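Local coordinates for large ribosomal subunit protein uL10 (Thermotoga maritima, PDB 1ZAV), which probably forms part of the ribosomal stalk, binding rRNA and L7/L12 dimers and serving the interaction of the ribosome with GTP-bound translation factors, at residues Ala28-Phe33 and Phe103-Ala109; Leu38-Arg42 and Arg54-Val58; Asn60-Asn64 and Leu79-Val85; Val97-Tyr101 and Val129-Ala133. All coordinates share one frame; numbering follows the deposited sequence.

Overall arrangement
All four contacts lie in the globular part of the chain, where helices cover both faces of an antiparallel sheet. Contacts 1, 2 and 4 share the face under helices 35-49, 94-106 and 126-133; contact 3 sits mostly on the other face, under helix 60-69. Contacts 1 and 2, with centres about 11 Å apart, touch where Phe-30 meets Phe-55 and Phe-103 meets Leu-41. Contacts 1 and 4 both use helix 94-106 and lie about 13 Å apart between centres. Strands 53-58 and 83-88, neighbours in the sheet, link contacts 2 and 3. Contacts 3 and 4 stay about 7 Å apart at their nearest atoms. Beyond contact 4 the chain runs on into residues 138-180, which bind L7/L12 dimers.

Contact 1 (Ala28-Phe33 and Phe103-Ala109); sequences ADFLGF and FYKDKKA
Phe-33 and Tyr-104 form the heart of this contact: CZ of Phe-33 stands over the centre of the Tyr-104 ring, the two planes inclined at 48° and the centroids 4.9 Å apart. The rim of Phe-33 also touches the last turn of the helix and the residues after it. CE1 lies 3.9 Å from Phe-103 CE2 and meets Lys-107 CB at the ring edge, while CZ reaches Ala-109 CB at 3.8 Å. Beyond the rings, Tyr-104 OH makes a hydrogen bond with Asp-29 O, which lies in the plane of the phenol; at 2.5 Å this bond is uncertain in detail, because Asp-29 O is less surely placed. The same hydroxyl touches Phe-30 CD1 at the edge of that ring, 3.5 Å away, and Ala-28 CB at 3.6 Å. A leucine in place of Tyr-104 would probably leave Phe-33 without the flat surface beneath its CZ, and the carbonyl of Asp-29 without this possible donor. Phe-30 has its CG anti to the backbone N (chi1 -159°), which carries the ring toward helix 94-106, where CE1 meets Phe-103 CE2; the ring also packs edge-to-face with Phe-55. The loop itself is shaped by Asp-29, whose OD1 accepts from Leu-31 N in an Asx turn and also forms a salt bridge with Arg-113. Phe-30 to Phe-33 make a type II beta turn with Gly-32 at its positive-phi position. Helix 94-106 ends in a Schellman motif at Lys-108, so the arrangement is an aromatic cluster between a beta turn and a capped helix C-terminus.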
loop_
_atom_site.group_PDB
_atom_site.type_symbol
_atom_site.label_atom_id
_atom_site.label_comp_id
_atom_site.label_asym_id
_atom_site.label_seq_id
_atom_site.Cartn_x
_atom_site.Cartn_y
_atom_site.Cartn_z
ATOM N N ALA A 28 -13.454 9.827 24.609
ATOM C CA ALA A 28 -13.441 8.563 25.344
ATOM C C ALA A 28 -14.346 8.505 26.570
ATOM O O ALA A 28 -14.550 9.504 27.269
ATOM C CB ALA A 28 -12.012 8.244 25.767
ATOM N N ASP A 29 -14.881 7.315 26.823
ATOM C CA ASP A 29 -15.714 7.054 27.989
ATOM C C ASP A 29 -14.692 6.612 29.033
ATOM O O ASP A 29 -14.078 5.558 28.882
ATOM C CB ASP A 29 -16.686 5.906 27.701
ATOM C CG ASP A 29 -17.442 5.448 28.935
ATOM O OD1 ASP A 29 -17.026 5.780 30.067
ATOM O OD2 ASP A 29 -18.453 4.735 28.773
ATOM N N PHE A 30 -14.500 7.411 30.078
ATOM C CA PHE A 30 -13.520 7.080 31.108
ATOM C C PHE A 30 -14.177 6.752 32.452
ATOM O O PHE A 30 -13.517 6.740 33.500
ATOM C CB PHE A 30 -12.538 8.246 31.263
ATOM C CG PHE A 30 -11.223 7.864 31.893
ATOM C CD1 PHE A 30 -10.391 6.927 31.282
ATOM C CD2 PHE A 30 -10.812 8.449 33.090
ATOM C CE1 PHE A 30 -9.162 6.577 31.850
ATOM C CE2 PHE A 30 -9.585 8.107 33.668
ATOM C CZ PHE A 30 -8.761 7.168 33.047
ATOM N N LEU A 31 -15.479 6.480 32.412
ATOM C CA LEU A 31 -16.241 6.143 33.611
ATOM C C LEU A 31 -15.680 4.883 34.262
ATOM O O LEU A 31 -15.272 3.955 33.569
ATOM C CB LEU A 31 -17.714 5.916 33.254
ATOM C CG LEU A 31 -18.485 7.117 32.699
ATOM C CD1 LEU A 31 -19.839 6.668 32.180
ATOM C CD2 LEU A 31 -18.650 8.158 33.791
ATOM N N GLY A 32 -15.647 4.859 35.589
ATOM C CA GLY A 32 -15.157 3.681 36.288
ATOM C C GLY A 32 -13.665 3.611 36.535
ATOM O O GLY A 32 -13.218 2.893 37.432
ATOM N N PHE A 33 -12.891 4.332 35.730
ATOM C CA PHE A 33 -11.441 4.363 35.888
ATOM C C PHE A 33 -11.109 5.156 37.151
ATOM O O PHE A 33 -11.845 6.068 37.540
ATOM C CB PHE A 33 -10.788 5.025 34.673
ATOM C CG PHE A 33 -10.724 4.146 33.456
ATOM C CD1 PHE A 33 -9.641 3.299 33.252
ATOM C CD2 PHE A 33 -11.739 4.175 32.505
ATOM C CE1 PHE A 33 -9.565 2.498 32.115
ATOM C CE2 PHE A 33 -11.672 3.377 31.367
ATOM C CZ PHE A 33 -10.583 2.537 31.172
ATOM N N PHE A 103 -3.810 1.463 26.511
ATOM C CA PHE A 103 -4.088 1.658 27.926
ATOM C C PHE A 103 -5.404 0.969 28.261
ATOM O O PHE A 103 -5.500 0.248 29.260
ATOM C CB PHE A 103 -4.192 3.152 28.265
ATOM C CG PHE A 103 -4.476 3.425 29.718
ATOM C CD1 PHE A 103 -3.454 3.384 30.661
ATOM C CD2 PHE A 103 -5.766 3.716 30.143
ATOM C CE1 PHE A 103 -3.714 3.624 32.005
ATOM C CE2 PHE A 103 -6.043 3.955 31.480
ATOM C CZ PHE A 103 -5.013 3.912 32.419
ATOM N N TYR A 104 -6.419 1.202 27.430
ATOM C CA TYR A 104 -7.725 0.589 27.638
ATOM C C TYR A 104 -7.574 -0.928 27.568
ATOM O O TYR A 104 -8.247 -1.658 28.291
ATOM C CB TYR A 104 -8.726 1.065 26.579
ATOM C CG TYR A 104 -9.501 2.301 26.990
ATOM C CD1 TYR A 104 -8.839 3.474 27.359
ATOM C CD2 TYR A 104 -10.895 2.283 27.054
ATOM C CE1 TYR A 104 -9.550 4.606 27.792
ATOM C CE2 TYR A 104 -11.615 3.404 27.479
ATOM C CZ TYR A 104 -10.934 4.559 27.849
ATOM O OH TYR A 104 -11.638 5.655 28.290
ATOM N N LYS A 105 -6.684 -1.389 26.697
ATOM C CA LYS A 105 -6.438 -2.821 26.550
ATOM C C LYS A 105 -5.789 -3.395 27.804
ATOM O O LYS A 105 -6.218 -4.433 28.310
ATOM C CB LYS A 105 -5.549 -3.091 25.335
ATOM C CG LYS A 105 -6.325 -3.291 24.043
ATOM C CD LYS A 105 -5.395 -3.496 22.854
ATOM C CE LYS A 105 -4.462 -4.680 23.055
ATOM N NZ LYS A 105 -3.528 -4.835 21.904
ATOM N N ASP A 106 -4.760 -2.716 28.302
ATOM C CA ASP A 106 -4.065 -3.154 29.510
ATOM C C ASP A 106 -5.041 -3.224 30.685
ATOM O O ASP A 106 -4.905 -4.065 31.573
ATOM C CB ASP A 106 -2.937 -2.178 29.860
ATOM C CG ASP A 106 -1.871 -2.106 28.791
ATOM O OD1 ASP A 106 -0.947 -1.276 28.930
ATOM O OD2 ASP A 106 -1.951 -2.877 27.813
ATOM N N LYS A 107 -6.025 -2.330 30.688
ATOM C CA LYS A 107 -7.012 -2.293 31.757
ATOM C C LYS A 107 -8.195 -3.203 31.469
ATOM O O LYS A 107 -9.119 -3.308 32.274
ATOM C CB LYS A 107 -7.491 -0.855 31.984
ATOM C CG LYS A 107 -6.730 -0.132 33.085
ATOM C CD LYS A 107 -5.228 -0.207 32.860
ATOM C CE LYS A 107 -4.472 0.111 34.133
ATOM N NZ LYS A 107 -2.999 -0.019 33.958
ATOM N N LYS A 108 -8.160 -3.859 30.317
ATOM C CA LYS A 108 -9.225 -4.775 29.933
ATOM C C LYS A 108 -10.573 -4.085 29.757
ATOM O O LYS A 108 -11.613 -4.643 30.104
ATOM C CB LYS A 108 -9.347 -5.888 30.981
ATOM C CG LYS A 108 -8.100 -6.750 31.111
ATOM C CD LYS A 108 -7.729 -7.395 29.774
ATOM C CE LYS A 108 -8.862 -8.263 29.222
ATOM N NZ LYS A 108 -9.231 -9.388 30.139
ATOM N N ALA A 109 -10.557 -2.875 29.210
ATOM C CA ALA A 109 -11.791 -2.127 29.000
ATOM C C ALA A 109 -12.344 -2.320 27.594
ATOM O O ALA A 109 -11.600 -2.599 26.657
ATOM C CB ALA A 109 -11.544 -0.645 29.260
#

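Contact 2 (Leu38-Arg42 and Arg54-Val58); sequences LTELR and RFRVV
Arg-42 and Phe-55 mark the closest approach of the two backbones, their CA atoms 6.6 Å apart. The axes of helix segment 38-42 and strand segment 54-58 run nearly antiparallel, at 153°, and come within 9.4 Å of each other. The helix turns one row of side chains onto the strand. Leu-41, with CG anti to the backbone N (chi1 174°), sets CD2 over one face of the Phe-55 ring in a CH-pi contact, 3.7 Å from the centroid and 17° off the normal. Leu-38 comes from another direction: its CD1 lies in the ring plane at the edge, 3.7 Å from Phe-55 CD2. One branched side chain thus covers a face while the other blocks the rim. A serine in place of Phe-55 would probably leave both leucine methyls without the ring they pack against and open a gap between helix and sheet. The main chain of Phe-55 is held as well. Arg-42, extended from CG to NE, grips Phe-55 O side-on through NE (3.0 Å) and NH2 (2.9 Å), with the oxygen exactly in the guanidinium plane; Leu-38 CD1 lies over one face of that group. Two donors thus converge on one acceptor. Within this chain 53-58 is an outermost strand of the sheet: Arg-54, Arg-56 and Val-58 pair with strand 83-88, whereas the carbonyl of Phe-55 is taken by the arginine. Helix 35-49 belongs to a split beta-alpha-beta unit, with the antiparallel strand 83-88 between its two parallel strands, 24-28 and 53-58. Helix 94-106 flanks it, with Phe-103 and Ile-99 on Leu-41 and Ile-100 on Phe-55.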
loop_
_atom_site.group_PDB
_atom_site.type_symbol
_atom_site.label_atom_id
_atom_site.label_comp_id
_atom_site.label_asym_id
_atom_site.label_seq_id
_atom_site.Cartn_x
_atom_site.Cartn_y
_atom_site.Cartn_z
ATOM N N LEU A 38 -5.981 7.432 35.700
ATOM C CA LEU A 38 -5.875 8.725 35.031
ATOM C C LEU A 38 -4.411 9.161 35.093
ATOM O O LEU A 38 -3.822 9.545 34.083
ATOM C CB LEU A 38 -6.757 9.748 35.745
ATOM C CG LEU A 38 -6.756 11.191 35.231
ATOM C CD1 LEU A 38 -7.200 11.236 33.758
ATOM C CD2 LEU A 38 -7.692 12.009 36.108
ATOM N N THR A 39 -3.821 9.070 36.284
ATOM C CA THR A 39 -2.428 9.468 36.470
ATOM C C THR A 39 -1.498 8.671 35.554
ATOM O O THR A 39 -0.620 9.241 34.908
ATOM C CB THR A 39 -1.989 9.301 37.951
ATOM O OG1 THR A 39 -2.741 10.199 38.775
ATOM C CG2 THR A 39 -0.509 9.621 38.116
ATOM N N GLU A 40 -1.708 7.360 35.473
ATOM C CA GLU A 40 -0.876 6.515 34.618
ATOM C C GLU A 40 -1.023 6.842 33.128
ATOM O O GLU A 40 -0.031 6.919 32.402
ATOM C CB GLU A 40 -1.195 5.036 34.861
ATOM C CG GLU A 40 -0.405 4.078 33.977
ATOM C CD GLU A 40 1.096 4.177 34.195
ATOM O OE1 GLU A 40 1.664 5.276 34.008
ATOM O OE2 GLU A 40 1.715 3.153 34.553
ATOM N N LEU A 41 -2.253 7.034 32.662
ATOM C CA LEU A 41 -2.463 7.372 31.258
ATOM C C LEU A 41 -1.787 8.707 30.946
ATOM O O LEU A 41 -1.124 8.853 29.920
ATOM C CB LEU A 41 -3.960 7.459 30.934
ATOM C CG LEU A 41 -4.395 7.944 29.541
ATOM C CD1 LEU A 41 -3.778 7.107 28.408
ATOM C CD2 LEU A 41 -5.909 7.874 29.471
ATOM N N ARG A 42 -1.956 9.682 31.834
ATOM C CA ARG A 42 -1.352 10.994 31.620
ATOM C C ARG A 42 0.161 10.913 31.600
ATOM O O ARG A 42 0.817 11.642 30.862
ATOM C CB ARG A 42 -1.809 11.979 32.695
ATOM C CG ARG A 42 -3.206 12.508 32.447
ATOM C CD ARG A 42 -3.672 13.404 33.570
ATOM N NE ARG A 42 -4.962 14.010 33.250
ATOM C CZ ARG A 42 -5.735 14.639 34.127
ATOM N NH1 ARG A 42 -5.358 14.753 35.399
ATOM N NH2 ARG A 42 -6.889 15.163 33.725
ATOM N N ARG A 54 -3.072 16.341 26.110
ATOM C CA ARG A 54 -3.836 16.413 27.347
ATOM C C ARG A 54 -4.974 15.410 27.320
ATOM O O ARG A 54 -5.477 15.086 26.252
ATOM C CB ARG A 54 -4.434 17.816 27.519
ATOM C CG ARG A 54 -3.411 18.888 27.782
ATOM C CD ARG A 54 -2.694 18.582 29.082
ATOM N NE ARG A 54 -1.551 19.452 29.306
ATOM C CZ ARG A 54 -1.632 20.763 29.488
ATOM N NH1 ARG A 54 -2.819 21.364 29.471
ATOM N NH2 ARG A 54 -0.528 21.467 29.700
ATOM N N PHE A 55 -5.352 14.908 28.493
ATOM C CA PHE A 55 -6.478 13.988 28.623
ATOM C C PHE A 55 -7.293 14.520 29.792
ATOM O O PHE A 55 -6.862 14.434 30.945
ATOM C CB PHE A 55 -6.037 12.544 28.932
ATOM C CG PHE A 55 -7.179 11.561 28.919
ATOM C CD1 PHE A 55 -7.842 11.268 27.725
ATOM C CD2 PHE A 55 -7.634 10.975 30.100
ATOM C CE1 PHE A 55 -8.946 10.407 27.707
ATOM C CE2 PHE A 55 -8.735 10.112 30.097
ATOM C CZ PHE A 55 -9.397 9.828 28.893
ATOM N N ARG A 56 -8.465 15.072 29.496
ATOM C CA ARG A 56 -9.319 15.632 30.536
ATOM C C ARG A 56 -10.789 15.251 30.395
ATOM O O ARG A 56 -11.329 15.207 29.289
ATOM C CB ARG A 56 -9.228 17.161 30.533
ATOM C CG ARG A 56 -7.846 17.734 30.779
ATOM C CD ARG A 56 -7.936 19.234 31.065
ATOM N NE ARG A 56 -8.442 20.000 29.926
ATOM C CZ ARG A 56 -8.729 21.300 29.966
ATOM N NH1 ARG A 56 -8.565 21.986 31.093
ATOM N NH2 ARG A 56 -9.167 21.924 28.880
ATOM N N VAL A 57 -11.428 14.970 31.527
ATOM C CA VAL A 57 -12.848 14.646 31.534
ATOM C C VAL A 57 -13.518 16.008 31.448
ATOM O O VAL A 57 -13.236 16.892 32.259
ATOM C CB VAL A 57 -13.278 13.962 32.847
ATOM C CG1 VAL A 57 -14.800 13.825 32.883
ATOM C CG2 VAL A 57 -12.621 12.586 32.956
ATOM N N VAL A 58 -14.386 16.187 30.457
ATOM C CA VAL A 58 -15.059 17.467 30.276
ATOM C C VAL A 58 -16.556 17.318 30.025
ATOM O O VAL A 58 -16.990 16.508 29.204
ATOM C CB VAL A 58 -14.442 18.259 29.102
ATOM C CG1 VAL A 58 -15.114 19.627 28.982
ATOM C CG2 VAL A 58 -12.947 18.418 29.314
#

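Contact 3 (Asn60-Asn64 and Leu79-Val85); sequences NTLLN and LKGPTAV
Leu-79 sets its two methyls against Leu-63 and Asn-64 of the helix. Its CD2 presses on Leu-63 CD1 at 3.5 Å, tighter than usual for two methyl groups, and its CD1 lies against Asn-64, 3.7 Å from the backbone N and close to the side-chain amide, whose OD1 is engaged by the hydroxyl of Tyr-75. The two leucines cross obliquely. In Leu-63, CG is anti to the carbonyl carbon (chi1 -76°), which sends one branch to Leu-79 and the other, CD2, toward Val-85 CG1 at 4.4 Å. Helix 60-69 lies in the connection between strands 53-58 and 83-88, antiparallel neighbours in the sheet, and with helix 5-19 it covers the face opposite that of helices 35-49 and 94-106; the segment axes of 60-64 and 83-85 make an angle of 46°. On this face Leu-63 also meets Val-58, Met-15 and Phe-19, while Val-85 rests on Ile-25 of strand 24-28. At the first turn of the helix Asn-60 points into the curve formed by residues 79-83. As modelled, ND2 gives a weak hydrogen bond to Gly-81 O (2.9 Å). OD1 then faces the carbonyl oxygens of Leu-79 (2.8 Å) and Gly-81, which are acceptors too, so the way round of this amide is doubtful. Gly-81 O has another donor in Thr-83 OG1, at 2.7 Å and tilted 35° from the carbonyl plane; that hydroxyl in turn has Lys-115 NZ as a partner. Gly-81 adopts positive phi, at angles where a side chain would collide with the carbonyl O of Lys-80.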
loop_
_atom_site.group_PDB
_atom_site.type_symbol
_atom_site.label_atom_id
_atom_site.label_comp_id
_atom_site.label_asym_id
_atom_site.label_seq_id
_atom_site.Cartn_x
_atom_site.Cartn_y
_atom_site.Cartn_z
ATOM N N ASN A 60 -20.199 17.531 28.734
ATOM C CA ASN A 60 -20.702 17.583 27.366
ATOM C C ASN A 60 -21.077 18.980 26.883
ATOM O O ASN A 60 -20.653 19.406 25.811
ATOM C CB ASN A 60 -21.917 16.664 27.228
ATOM C CG ASN A 60 -21.565 15.209 27.425
ATOM O OD1 ASN A 60 -20.723 14.666 26.713
ATOM N ND2 ASN A 60 -22.205 14.567 28.399
ATOM N N THR A 61 -21.882 19.687 27.669
ATOM C CA THR A 61 -22.322 21.025 27.295
ATOM C C THR A 61 -21.140 21.904 26.895
ATOM O O THR A 61 -21.182 22.569 25.863
ATOM C CB THR A 61 -23.108 21.692 28.447
ATOM O OG1 THR A 61 -24.277 20.913 28.742
ATOM C CG2 THR A 61 -23.539 23.104 28.054
ATOM N N LEU A 62 -20.088 21.895 27.708
ATOM C CA LEU A 62 -18.879 22.676 27.439
ATOM C C LEU A 62 -18.235 22.232 26.123
ATOM O O LEU A 62 -17.864 23.060 25.291
ATOM C CB LEU A 62 -17.873 22.482 28.576
ATOM C CG LEU A 62 -16.732 23.483 28.791
ATOM C CD1 LEU A 62 -15.850 22.948 29.912
ATOM C CD2 LEU A 62 -15.910 23.691 27.530
ATOM N N LEU A 63 -18.079 20.921 25.956
ATOM C CA LEU A 63 -17.487 20.375 24.738
ATOM C C LEU A 63 -18.279 20.808 23.511
ATOM O O LEU A 63 -17.712 21.247 22.511
ATOM C CB LEU A 63 -17.459 18.846 24.795
ATOM C CG LEU A 63 -16.392 18.217 25.692
ATOM C CD1 LEU A 63 -16.445 16.703 25.565
ATOM C CD2 LEU A 63 -15.024 18.733 25.283
ATOM N N ASN A 64 -19.598 20.674 23.599
ATOM C CA ASN A 64 -20.468 21.039 22.499
ATOM C C ASN A 64 -20.248 22.491 22.052
ATOM O O ASN A 64 -19.955 22.741 20.891
ATOM C CB ASN A 64 -21.930 20.818 22.892
ATOM C CG ASN A 64 -22.810 20.502 21.694
ATOM O OD1 ASN A 64 -22.863 21.265 20.731
ATOM N ND2 ASN A 64 -23.503 19.368 21.750
ATOM N N LEU A 79 -20.705 12.930 22.057
ATOM C CA LEU A 79 -20.928 13.517 23.376
ATOM C C LEU A 79 -22.091 12.956 24.185
ATOM O O LEU A 79 -22.668 13.657 25.017
ATOM C CB LEU A 79 -21.101 15.032 23.236
ATOM C CG LEU A 79 -20.000 15.747 22.455
ATOM C CD1 LEU A 79 -20.340 17.230 22.353
ATOM C CD2 LEU A 79 -18.650 15.538 23.140
ATOM N N LYS A 80 -22.428 11.696 23.954
ATOM C CA LYS A 80 -23.522 11.072 24.680
ATOM C C LYS A 80 -23.026 10.497 26.001
ATOM O O LYS A 80 -22.407 9.434 26.035
ATOM C CB LYS A 80 -24.160 9.970 23.824
ATOM C CG LYS A 80 -24.890 10.492 22.587
ATOM C CD LYS A 80 -26.042 11.415 22.975
ATOM C CE LYS A 80 -26.886 11.826 21.769
ATOM N NZ LYS A 80 -26.148 12.671 20.788
ATOM N N GLY A 81 -23.297 11.221 27.086
ATOM C CA GLY A 81 -22.883 10.784 28.408
ATOM C C GLY A 81 -21.554 11.397 28.804
ATOM O O GLY A 81 -20.910 12.041 27.974
ATOM N N PRO A 82 -21.115 11.227 30.063
ATOM C CA PRO A 82 -19.832 11.792 30.506
ATOM C C PRO A 82 -18.718 11.392 29.541
ATOM O O PRO A 82 -18.508 10.207 29.271
ATOM C CB PRO A 82 -19.657 11.205 31.909
ATOM C CG PRO A 82 -20.486 9.946 31.870
ATOM C CD PRO A 82 -21.704 10.377 31.111
ATOM N N THR A 83 -18.013 12.386 29.020
ATOM C CA THR A 83 -16.963 12.132 28.044
ATOM C C THR A 83 -15.653 12.842 28.332
ATOM O O THR A 83 -15.627 14.032 28.641
ATOM C CB THR A 83 -17.432 12.546 26.644
ATOM O OG1 THR A 83 -18.712 11.959 26.375
ATOM C CG2 THR A 83 -16.435 12.085 25.591
ATOM N N ALA A 84 -14.560 12.097 28.231
ATOM C CA ALA A 84 -13.240 12.659 28.451
ATOM C C ALA A 84 -12.712 12.978 27.065
ATOM O O ALA A 84 -13.163 12.396 26.073
ATOM C CB ALA A 84 -12.339 11.645 29.146
ATOM N N VAL A 85 -11.757 13.894 26.983
ATOM C CA VAL A 85 -11.227 14.264 25.692
ATOM C C VAL A 85 -9.703 14.227 25.645
ATOM O O VAL A 85 -9.025 14.779 26.513
ATOM C CB VAL A 85 -11.751 15.681 25.286
ATOM C CG1 VAL A 85 -11.168 16.752 26.183
ATOM C CG2 VAL A 85 -11.420 15.963 23.871
#

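Contact 4 (Val97-Tyr101 and Val129-Ala133); sequences VKIIY and VENIA
Apolar packing carries most of this contact, and Val-97 and Ile-132 meet in its buried part. CG2 of Ile-132 touches Val-97 CB at 3.7 Å, the two side chains crossing at about a right angle. Val-97 CG1 also meets Val-129 CG1 at 3.9 Å, so Val-97 packs against both Val-129 and Ile-132, one turn apart on helix 126-133. The aromatic contribution comes from Tyr-101, whose CG is anti to the backbone N (chi1 -179°), which swings the ring across the other helix. Ala-133 CB sits over its face in a CH-pi contact, 3.9 Å from the centroid and 29° off the normal, nearer the CG end of the ring. Further along, Tyr-101 CD1 touches Val-129 CG1, and the hydroxyl OH lies 3.6 Å from Glu-130 CG, with the ring and carboxylate planes nearly parallel. The polar part is a single bond: Lys-98, bent at its last two torsions, brings NZ to Ala-133 O at 3.0 Å, tilted from the carbonyl plane. Since that carbonyl belongs to the C-terminal end of helix 126-133, the ammonium probably also offsets the partial negative charge gathered there. The small side chain of Ala-133 lets the backbones come close, with the CA atoms of Lys-98 and Ala-133 4.2 Å apart and the segment axes 8.8 Å apart, crossing at -115°. Both helices lie on the sheet: Val-97 rests on Leu-24 and Leu-26 of strand 24-28, Tyr-101 and Val-129 on Leu-114, and Ile-132 on Leu-119 and Phe-124. Helix 35-49 packs alongside helix 94-106 through Ile-99.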
loop_
_atom_site.group_PDB
_atom_site.type_symbol
_atom_site.label_atom_id
_atom_site.label_comp_id
_atom_site.label_asym_id
_atom_site.label_seq_id
_atom_site.Cartn_x
_atom_site.Cartn_y
_atom_site.Cartn_z
ATOM N N VAL A 97 -3.040 8.199 20.017
ATOM C CA VAL A 97 -4.137 7.258 19.821
ATOM C C VAL A 97 -3.651 5.867 20.265
ATOM O O VAL A 97 -4.340 5.161 21.004
ATOM C CB VAL A 97 -4.586 7.222 18.352
ATOM C CG1 VAL A 97 -5.774 6.260 18.195
ATOM C CG2 VAL A 97 -4.981 8.641 17.887
ATOM N N LYS A 98 -2.450 5.495 19.838
ATOM C CA LYS A 98 -1.875 4.198 20.212
ATOM C C LYS A 98 -1.760 4.054 21.722
ATOM O O LYS A 98 -2.043 2.990 22.284
ATOM C CB LYS A 98 -0.484 4.028 19.598
ATOM C CG LYS A 98 0.145 2.663 19.888
ATOM C CD LYS A 98 1.641 2.652 19.610
ATOM C CE LYS A 98 1.971 3.214 18.232
ATOM N NZ LYS A 98 1.363 2.424 17.122
ATOM N N ILE A 99 -1.320 5.125 22.380
ATOM C CA ILE A 99 -1.166 5.113 23.825
ATOM C C ILE A 99 -2.479 4.850 24.564
ATOM O O ILE A 99 -2.529 4.021 25.471
ATOM C CB ILE A 99 -0.535 6.454 24.340
ATOM C CG1 ILE A 99 0.922 6.547 23.875
ATOM C CG2 ILE A 99 -0.592 6.525 25.871
ATOM C CD1 ILE A 99 1.594 7.881 24.164
ATOM N N ILE A 100 -3.552 5.541 24.186
ATOM C CA ILE A 100 -4.805 5.337 24.892
ATOM C C ILE A 100 -5.466 4.023 24.487
ATOM O O ILE A 100 -6.201 3.420 25.267
ATOM C CB ILE A 100 -5.786 6.513 24.663
ATOM C CG1 ILE A 100 -6.924 6.441 25.688
ATOM C CG2 ILE A 100 -6.323 6.471 23.250
ATOM C CD1 ILE A 100 -7.880 7.623 25.634
ATOM N N TYR A 101 -5.200 3.581 23.265
ATOM C CA TYR A 101 -5.753 2.315 22.783
ATOM C C TYR A 101 -5.153 1.176 23.625
ATOM O O TYR A 101 -5.873 0.323 24.141
ATOM C CB TYR A 101 -5.388 2.098 21.311
ATOM C CG TYR A 101 -5.939 0.811 20.720
ATOM C CD1 TYR A 101 -7.278 0.711 20.342
ATOM C CD2 TYR A 101 -5.119 -0.308 20.548
ATOM C CE1 TYR A 101 -7.791 -0.476 19.803
ATOM C CE2 TYR A 101 -5.620 -1.499 20.014
ATOM C CZ TYR A 101 -6.957 -1.574 19.643
ATOM O OH TYR A 101 -7.455 -2.744 19.113
ATOM N N VAL A 129 -10.544 3.660 15.240
ATOM C CA VAL A 129 -9.512 3.909 16.245
ATOM C C VAL A 129 -8.424 2.841 16.134
ATOM O O VAL A 129 -7.232 3.153 16.137
ATOM C CB VAL A 129 -10.096 3.894 17.682
ATOM C CG1 VAL A 129 -8.979 4.101 18.699
ATOM C CG2 VAL A 129 -11.144 4.981 17.826
ATOM N N GLU A 130 -8.843 1.583 16.025
ATOM C CA GLU A 130 -7.903 0.471 15.901
ATOM C C GLU A 130 -6.959 0.683 14.715
ATOM O O GLU A 130 -5.767 0.385 14.795
ATOM C CB GLU A 130 -8.661 -0.845 15.710
ATOM C CG GLU A 130 -7.750 -2.064 15.622
ATOM C CD GLU A 130 -8.497 -3.345 15.279
ATOM O OE1 GLU A 130 -7.841 -4.406 15.207
ATOM O OE2 GLU A 130 -9.731 -3.291 15.077
ATOM N N ASN A 131 -7.495 1.194 13.610
ATOM C CA ASN A 131 -6.688 1.434 12.416
ATOM C C ASN A 131 -5.532 2.372 12.750
ATOM O O ASN A 131 -4.365 2.078 12.474
ATOM C CB ASN A 131 -7.540 2.064 11.306
ATOM C CG ASN A 131 -8.668 1.155 10.838
ATOM O OD1 ASN A 131 -9.492 1.551 10.009
ATOM N ND2 ASN A 131 -8.708 -0.068 11.360
ATOM N N ILE A 132 -5.871 3.509 13.341
ATOM C CA ILE A 132 -4.876 4.504 13.713
ATOM C C ILE A 132 -3.884 3.908 14.708
ATOM O O ILE A 132 -2.677 4.052 14.555
ATOM C CB ILE A 132 -5.549 5.735 14.364
ATOM C CG1 ILE A 132 -6.617 6.301 13.421
ATOM C CG2 ILE A 132 -4.500 6.794 14.682
ATOM C CD1 ILE A 132 -7.520 7.334 14.064
ATOM N N ALA A 133 -4.406 3.227 15.719
ATOM C CA ALA A 133 -3.573 2.632 16.760
ATOM C C ALA A 133 -2.546 1.645 16.244
ATOM O O ALA A 133 -1.452 1.522 16.809
ATOM C CB ALA A 133 -4.452 1.955 17.797
#